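Local coordinates for protein pyruvate kinase (Cryptosporidium parvum, PDB 4DRS) that probably catalyses the final step of glycolysis, the potassium- and magnesium-dependent transfer of phosphate from phosphoenolpyruvate to ADP, giving pyruvate and ATP, at residues N57-L62 / I92-K97; L128-T133 / L190-I195. All blocks are in the same frame, centred on the assembly; numbering follows the deposited sequence.

Contact 1: residues N57-L62 / I92-K97; sequences NNVESL and IREAAK. With ACT (acetate ion), chain I.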
ATOM      1  N   ASN A  57     -39.780  27.429  18.050  1.00 52.75           N
ATOM      2  CA  ASN A  57     -40.696  26.518  18.719  1.00 53.49           C
ATOM      3  C   ASN A  57     -42.005  26.236  17.969  1.00 53.69           C
ATOM      4  O   ASN A  57     -42.693  25.249  18.263  1.00 53.18           O
ATOM      5  CB  ASN A  57     -41.019  27.048  20.119  1.00 56.13           C
ATOM      6  CG  ASN A  57     -41.793  26.051  20.948  1.00 58.21           C
ATOM      7  OD1 ASN A  57     -41.450  24.874  20.991  1.00 60.77           O
ATOM      8  ND2 ASN A  57     -42.850  26.509  21.598  1.00 59.56           N
ATOM      9  N   ASN A  58     -42.355  27.098  17.016  1.00 51.90           N
ATOM     10  CA  ASN A  58     -43.617  26.964  16.294  1.00 51.47           C
ATOM     11  C   ASN A  58     -43.514  26.072  15.053  1.00 49.96           C
ATOM     12  O   ASN A  58     -42.419  25.858  14.524  1.00 49.13           O
ATOM     13  CB  ASN A  58     -44.196  28.342  15.940  1.00 52.91           C
ATOM     14  CG  ASN A  58     -43.342  29.100  14.941  1.00 54.12           C
ATOM     15  OD1 ASN A  58     -42.164  29.375  15.182  1.00 54.00           O
ATOM     16  ND2 ASN A  58     -43.939  29.452  13.811  1.00 56.08           N
ATOM     17  N   VAL A  59     -44.666  25.564  14.609  1.00 48.44           N
ATOM     18  CA  VAL A  59     -44.773  24.635  13.479  1.00 47.50           C
ATOM     19  C   VAL A  59     -44.083  25.157  12.215  1.00 47.89           C
ATOM     20  O   VAL A  59     -43.300  24.442  11.587  1.00 47.42           O
ATOM     21  CB  VAL A  59     -46.254  24.296  13.164  1.00 46.60           C
ATOM     22  CG1 VAL A  59     -46.367  23.432  11.915  1.00 45.44           C
ATOM     23  CG2 VAL A  59     -46.908  23.594  14.343  1.00 46.41           C
ATOM     24  N   GLU A  60     -44.380  26.402  11.855  1.00 49.25           N
ATOM     25  CA  GLU A  60     -43.812  27.025  10.664  1.00 50.44           C
ATOM     26  C   GLU A  60     -42.281  26.998  10.675  1.00 48.68           C
ATOM     27  O   GLU A  60     -41.660  26.629   9.675  1.00 47.89           O
ATOM     28  CB  GLU A  60     -44.333  28.457  10.504  1.00 53.45           C
ATOM     29  CG  GLU A  60     -44.066  29.073   9.136  1.00 57.85           C
ATOM     30  CD  GLU A  60     -44.667  28.270   7.991  1.00 60.20           C
ATOM     31  OE1 GLU A  60     -45.865  27.907   8.066  1.00 60.84           O
ATOM     32  OE2 GLU A  60     -43.938  28.003   7.008  1.00 61.96           O
ATOM     33  N   SER A  61     -41.687  27.381  11.806  1.00 46.98           N
ATOM     34  CA  SER A  61     -40.232  27.367  11.963  1.00 45.95           C
ATOM     35  C   SER A  61     -39.651  25.959  11.893  1.00 44.33           C
ATOM     36  O   SER A  61     -38.580  25.748  11.320  1.00 44.22           O
ATOM     37  CB  SER A  61     -39.819  28.008  13.284  1.00 46.45           C
ATOM     38  OG  SER A  61     -40.127  29.384  13.299  1.00 48.53           O
ATOM     39  N   LEU A  62     -40.358  25.002  12.487  1.00 41.93           N
ATOM     40  CA  LEU A  62     -39.904  23.618  12.498  1.00 41.03           C
ATOM     41  C   LEU A  62     -39.924  22.991  11.099  1.00 40.09           C
ATOM     42  O   LEU A  62     -39.005  22.265  10.731  1.00 38.64           O
ATOM     43  CB  LEU A  62     -40.705  22.798  13.515  1.00 40.91           C
ATOM     44  CG  LEU A  62     -40.341  23.102  14.976  1.00 41.18           C
ATOM     45  CD1 LEU A  62     -41.451  22.688  15.929  1.00 40.86           C
ATOM     46  CD2 LEU A  62     -39.024  22.443  15.360  1.00 40.62           C
ATOM     47  N   ILE A  92     -43.232  19.704  16.837  1.00 38.33           N
ATOM     48  CA  ILE A  92     -42.287  18.898  16.055  1.00 37.75           C
ATOM     49  C   ILE A  92     -43.036  17.850  15.231  1.00 37.85           C
ATOM     50  O   ILE A  92     -42.813  17.724  14.025  1.00 37.09           O
ATOM     51  CB  ILE A  92     -41.210  18.213  16.941  1.00 36.95           C
ATOM     52  CG1 ILE A  92     -40.296  19.258  17.595  1.00 36.67           C
ATOM     53  CG2 ILE A  92     -40.373  17.236  16.117  1.00 35.72           C
ATOM     54  CD1 ILE A  92     -39.504  18.744  18.782  1.00 35.74           C
ATOM     55  N   ARG A  93     -43.942  17.128  15.886  1.00 38.93           N
ATOM     56  CA  ARG A  93     -44.714  16.068  15.237  1.00 40.88           C
ATOM     57  C   ARG A  93     -45.704  16.579  14.189  1.00 41.73           C
ATOM     58  O   ARG A  93     -45.877  15.949  13.145  1.00 42.69           O
ATOM     59  CB  ARG A  93     -45.393  15.170  16.277  1.00 40.60           C
ATOM     60  CG  ARG A  93     -44.404  14.185  16.888  1.00 41.32           C
ATOM     61  CD  ARG A  93     -44.969  13.375  18.038  1.00 41.10           C
ATOM     62  NE  ARG A  93     -43.951  12.453  18.531  1.00 41.22           N
ATOM     63  CZ  ARG A  93     -43.992  11.813  19.695  1.00 41.39           C
ATOM     64  NH1 ARG A  93     -45.006  11.983  20.534  1.00 42.84           N
ATOM     65  NH2 ARG A  93     -43.006  10.997  20.024  1.00 41.25           N
ATOM     66  N   GLU A  94     -46.330  17.721  14.463  1.00 42.68           N
ATOM     67  CA  GLU A  94     -47.210  18.367  13.494  1.00 44.09           C
ATOM     68  C   GLU A  94     -46.403  18.813  12.272  1.00 43.49           C
ATOM     69  O   GLU A  94     -46.823  18.597  11.130  1.00 44.45           O
ATOM     70  CB  GLU A  94     -47.943  19.557  14.128  1.00 45.59           C
ATOM     71  CG  GLU A  94     -48.934  20.245  13.196  1.00 48.41           C
ATOM     72  CD  GLU A  94     -49.749  21.342  13.871  1.00 50.56           C
ATOM     73  OE1 GLU A  94     -49.846  21.355  15.123  1.00 51.60           O
ATOM     74  OE2 GLU A  94     -50.301  22.195  13.140  1.00 50.77           O
ATOM     75  N   ALA A  95     -45.242  19.417  12.521  1.00 41.65           N
ATOM     76  CA  ALA A  95     -44.347  19.842  11.453  1.00 41.77           C
ATOM     77  C   ALA A  95     -43.866  18.656  10.625  1.00 41.88           C
ATOM     78  O   ALA A  95     -43.756  18.757   9.401  1.00 42.29           O
ATOM     79  CB  ALA A  95     -43.166  20.614  12.016  1.00 41.06           C
ATOM     80  N   ALA A  96     -43.588  17.538  11.293  1.00 41.45           N
ATOM     81  CA  ALA A  96     -43.167  16.314  10.610  1.00 42.73           C
ATOM     82  C   ALA A  96     -44.275  15.762   9.725  1.00 43.04           C
ATOM     83  O   ALA A  96     -44.000  15.259   8.637  1.00 43.25           O
ATOM     84  CB  ALA A  96     -42.700  15.259  11.609  1.00 41.65           C
ATOM     85  N   LYS A  97     -45.521  15.869  10.187  1.00 44.47           N
ATOM     86  CA  LYS A  97     -46.677  15.443   9.393  1.00 46.78           C
ATOM     87  C   LYS A  97     -46.807  16.244   8.105  1.00 45.35           C
ATOM     88  O   LYS A  97     -47.239  15.718   7.084  1.00 45.94           O
ATOM     89  CB  LYS A  97     -47.973  15.524  10.202  1.00 49.62           C
ATOM     90  CG  LYS A  97     -48.161  14.361  11.161  1.00 53.85           C
ATOM     91  CD  LYS A  97     -49.515  14.402  11.859  1.00 56.89           C
ATOM     92  CE  LYS A  97     -49.679  13.208  12.788  1.00 59.30           C
ATOM     93  NZ  LYS A  97     -51.063  13.109  13.335  1.00 62.67           N
TER
HETATM   94  C   ACT I 607     -48.108  12.719  21.886  1.00 67.35           C
HETATM   95  O   ACT I 607     -47.454  13.667  21.392  1.00 65.56           O
HETATM   96  OXT ACT I 607     -47.555  11.703  22.366  1.00 67.16           O
HETATM   97  CH3 ACT I 607     -49.607  12.801  21.904  1.00 65.80           C
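The carboxylate of Glu94 meets the CG2 methyl of Val59, which is almost equally far from all three of its atoms: 3.7 Å to CD, with OE1 and OE2 scarcely farther. The extended Glu94 side chain crosses the valine at about a right angle, its CG anti to the backbone N (chi1 -177°). The second flat group, the Arg93 guanidinium, takes no part in the join between the helices. Its edge receives an acetate ion, probably from the crystallisation liquor, with NH1 bonded to acetate O at 3.1 Å through a bent N-H...O angle of 137°; its NH2 reaches the carbonyl of Tyr228.

Inward from Glu94, the helices meet through aliphatic carbon. Leu62 CB lies 3.6 Å from Ala95 CB, and the small alanine lets the backbones come close, with Val59 CA and Ala95 CA 5.2 Å apart. Leu62 sends CD1 onto the helix backbone at Ile92 N, 3.6 Å away, and both its methyls rest on Ile92 CG1. Ile92 in turn packs on Ala73 and Leu75 of strand 72-76, the strand that carries the ADP-binding residues Arg74 and Asn76; the Ile92 side chain is about 8 Å from that of Arg74.

Asn58 occupies the N-cap position of helix 59-68, and its OD1 accepts a bond from Ser61 OG at 2.8 Å. Just before it, Asn57 bonds to Thr88 and Asn91. Here two neighbouring helices of the (beta/alpha)8 barrel pack the first turn of one against the last turns of the other. No hydrogen bond links the two segments directly, so their chemistry implies cohesion by shape and apolar burial, with polar ties supplied at the flank.

Contact 2: residues L128-T133 / L190-I195; sequences LKAGQT and LNSVTI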
ATOM      1  N   LEU A 128     -21.342  42.677  38.704  1.00131.62           N
ATOM      2  CA  LEU A 128     -20.508  42.699  39.908  1.00129.48           C
ATOM      3  C   LEU A 128     -19.125  43.307  39.662  1.00129.46           C
ATOM      4  O   LEU A 128     -18.613  43.283  38.540  1.00129.47           O
ATOM      5  CB  LEU A 128     -20.375  41.291  40.509  1.00126.83           C
ATOM      6  CG  LEU A 128     -21.635  40.545  40.974  1.00123.65           C
ATOM      7  CD1 LEU A 128     -21.246  39.248  41.656  1.00120.11           C
ATOM      8  CD2 LEU A 128     -22.493  41.377  41.915  1.00124.62           C
ATOM      9  N   LYS A 129     -18.540  43.851  40.727  1.00129.23           N
ATOM     10  CA  LYS A 129     -17.221  44.479  40.677  1.00130.61           C
ATOM     11  C   LYS A 129     -16.243  43.756  41.608  1.00128.10           C
ATOM     12  O   LYS A 129     -16.601  43.383  42.726  1.00125.88           O
ATOM     13  CB  LYS A 129     -17.326  45.963  41.051  1.00133.93           C
ATOM     14  CG  LYS A 129     -16.078  46.786  40.764  1.00139.01           C
ATOM     15  CD  LYS A 129     -16.231  48.216  41.255  1.00142.50           C
ATOM     16  CE  LYS A 129     -14.961  49.018  41.019  1.00146.64           C
ATOM     17  NZ  LYS A 129     -15.085  50.411  41.531  1.00151.27           N
ATOM     18  N   ALA A 130     -15.012  43.565  41.132  1.00127.68           N
ATOM     19  CA  ALA A 130     -13.955  42.908  41.903  1.00125.71           C
ATOM     20  C   ALA A 130     -13.704  43.593  43.244  1.00127.55           C
ATOM     21  O   ALA A 130     -13.701  44.823  43.329  1.00131.40           O
ATOM     22  CB  ALA A 130     -12.671  42.850  41.090  1.00126.94           C
ATOM     23  N   GLY A 131     -13.502  42.790  44.286  1.00125.07           N
ATOM     24  CA  GLY A 131     -13.248  43.311  45.629  1.00126.87           C
ATOM     25  C   GLY A 131     -14.409  43.141  46.593  1.00124.48           C
ATOM     26  O   GLY A 131     -14.199  42.909  47.787  1.00124.60           O
ATOM     27  N   GLN A 132     -15.633  43.264  46.078  1.00122.38           N
ATOM     28  CA  GLN A 132     -16.840  43.091  46.886  1.00120.07           C
ATOM     29  C   GLN A 132     -16.983  41.640  47.346  1.00115.59           C
ATOM     30  O   GLN A 132     -16.511  40.717  46.674  1.00112.61           O
ATOM     31  CB  GLN A 132     -18.090  43.542  46.112  1.00119.49           C
ATOM     32  CG  GLN A 132     -18.605  42.539  45.089  1.00116.11           C
ATOM     33  CD  GLN A 132     -19.880  42.989  44.402  1.00115.41           C
ATOM     34  OE1 GLN A 132     -19.859  43.859  43.531  1.00117.56           O
ATOM     35  NE2 GLN A 132     -20.998  42.382  44.781  1.00112.72           N
ATOM     36  N   THR A 133     -17.623  41.446  48.496  1.00114.20           N
ATOM     37  CA  THR A 133     -17.853  40.101  49.020  1.00109.30           C
ATOM     38  C   THR A 133     -19.265  39.628  48.677  1.00106.02           C
ATOM     39  O   THR A 133     -20.253  40.132  49.221  1.00107.83           O
ATOM     40  CB  THR A 133     -17.601  40.004  50.545  1.00111.11           C
ATOM     41  OG1 THR A 133     -18.598  40.749  51.254  1.00114.21           O
ATOM     42  CG2 THR A 133     -16.211  40.526  50.908  1.00113.41           C
ATOM     43  N   LEU A 190     -13.348  38.262  42.205  1.00117.90           N
ATOM     44  CA  LEU A 190     -11.973  38.444  41.740  1.00122.10           C
ATOM     45  C   LEU A 190     -11.884  39.319  40.492  1.00126.30           C
ATOM     46  O   LEU A 190     -10.957  40.119  40.359  1.00130.90           O
ATOM     47  CB  LEU A 190     -11.296  37.089  41.491  1.00120.28           C
ATOM     48  CG  LEU A 190     -11.235  36.080  42.645  1.00117.55           C
ATOM     49  CD1 LEU A 190     -10.898  34.687  42.134  1.00114.55           C
ATOM     50  CD2 LEU A 190     -10.260  36.509  43.734  1.00119.61           C
ATOM     51  N   ASN A 191     -12.839  39.152  39.577  1.00125.83           N
ATOM     52  CA  ASN A 191     -12.860  39.913  38.326  1.00128.44           C
ATOM     53  C   ASN A 191     -14.249  40.457  37.988  1.00127.16           C
ATOM     54  O   ASN A 191     -15.240  39.721  38.026  1.00122.58           O
ATOM     55  CB  ASN A 191     -12.305  39.075  37.169  1.00129.42           C
ATOM     56  CG  ASN A 191     -10.843  38.700  37.364  1.00132.67           C
ATOM     57  OD1 ASN A 191     -10.505  37.878  38.219  1.00130.63           O
ATOM     58  ND2 ASN A 191      -9.970  39.295  36.560  1.00137.36           N
ATOM     59  N   SER A 192     -14.302  41.747  37.652  1.00130.21           N
ATOM     60  CA  SER A 192     -15.558  42.461  37.404  1.00129.92           C
ATOM     61  C   SER A 192     -16.185  42.102  36.056  1.00129.06           C
ATOM     62  O   SER A 192     -15.655  42.468  35.003  1.00131.67           O
ATOM     63  CB  SER A 192     -15.331  43.975  37.477  1.00134.21           C
ATOM     64  OG  SER A 192     -14.528  44.325  38.590  1.00136.75           O
ATOM     65  N   VAL A 193     -17.314  41.391  36.098  1.00126.40           N
ATOM     66  CA  VAL A 193     -18.035  40.954  34.888  1.00124.90           C
ATOM     67  C   VAL A 193     -19.559  41.032  35.098  1.00121.93           C
ATOM     68  O   VAL A 193     -20.031  41.261  36.215  1.00119.99           O
ATOM     69  CB  VAL A 193     -17.611  39.523  34.444  1.00123.62           C
ATOM     70  CG1 VAL A 193     -18.293  39.116  33.144  1.00123.47           C
ATOM     71  CG2 VAL A 193     -16.102  39.423  34.261  1.00126.31           C
ATOM     72  N   THR A 194     -20.314  40.850  34.013  1.00121.10           N
ATOM     73  CA  THR A 194     -21.779  40.884  34.034  1.00119.10           C
ATOM     74  C   THR A 194     -22.406  39.506  33.759  1.00115.13           C
ATOM     75  O   THR A 194     -21.994  38.802  32.833  1.00115.74           O
ATOM     76  CB  THR A 194     -22.330  41.935  33.039  1.00122.70           C
ATOM     77  OG1 THR A 194     -23.751  41.791  32.914  1.00121.58           O
ATOM     78  CG2 THR A 194     -21.681  41.803  31.658  1.00124.34           C
ATOM     79  N   ILE A 195     -23.399  39.137  34.571  1.00111.21           N
ATOM     80  CA  ILE A 195     -24.088  37.838  34.455  1.00107.50           C
ATOM     81  C   ILE A 195     -25.603  37.945  34.670  1.00104.29           C
ATOM     82  O   ILE A 195     -26.084  38.895  35.291  1.00103.78           O
ATOM     83  CB  ILE A 195     -23.523  36.782  35.439  1.00106.45           C
ATOM     84  CG1 ILE A 195     -23.512  37.320  36.878  1.00105.44           C
ATOM     85  CG2 ILE A 195     -22.138  36.311  35.004  1.00107.18           C
ATOM     86  CD1 ILE A 195     -23.661  36.252  37.940  1.00104.50           C
TER
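Ser192 and Ala130 meet in the tight part of this contact, where Ser192 OG accepts the backbone N-H of Ala130 at 2.7 Å and almost in line (175°). The hydroxyl reaches that N-H with OG anti to the serine carbonyl carbon and beside its backbone N (chi1 -44°). Ala130 CB also comes within 3.3 Å of Leu190 O, while the serine OG lies 3.4 Å from the same methyl. Farther along, Leu128 N gives a nearly straight bond of 3.1 Å to Val193 O, continuing the antiparallel pairing of strands 126-127 and 194-195. A CA-H...O contact from Ser192 CA to Leu128 O, 3.4 Å long, adds a weaker link.

The outer side is looser. Lys129 leaves in a fully extended chain, and only the base of its side chain touches the partner, CG being 3.6 Å from Ser192 OG. Opposite Lys129, Leu128 is buried, packing on Leu173 and Ser146. Asn191 and Val193, for their part, turn their side chains away from segment 128-133.

Segment 128-133 is shaped by a type II turn from Lys129 to Gln132, with Gly131 at the positive phi of its third position. Gln132 folds back so that OE1 accepts Lys129 N at 3.1 Å, from above the carbonyl plane. Successive N-H groups therefore have separate acceptors: a backbone carbonyl across the contact for Leu128, the turn's own glutamine for Lys129, and a serine hydroxyl across the contact for Ala130. The chemistry implies that side-chain oxygens take over where regular strand pairing gives way, holding together two loops at the surface of the small beta domain.

How the contacts relate
Contact 1 comes first along the chain and closes before contact 2 opens; their centres are about 43 Å apart and their nearest atoms about 24 Å, so they do not touch. Contact 1 joins helices 59-68 and 82-97, which follow the first two strands of the eight-stranded parallel barrel. Contact 2 belongs to the all-beta excursion between the third barrel strand, 105-109, and helix 215-226, the B domain of pyruvate kinases. The two share no helix, strand or sheet. In this family the B domain moves as a lid over the active site, and the pair is consistent with that division: helix packing in the barrel, loop and strand pairing in the lid.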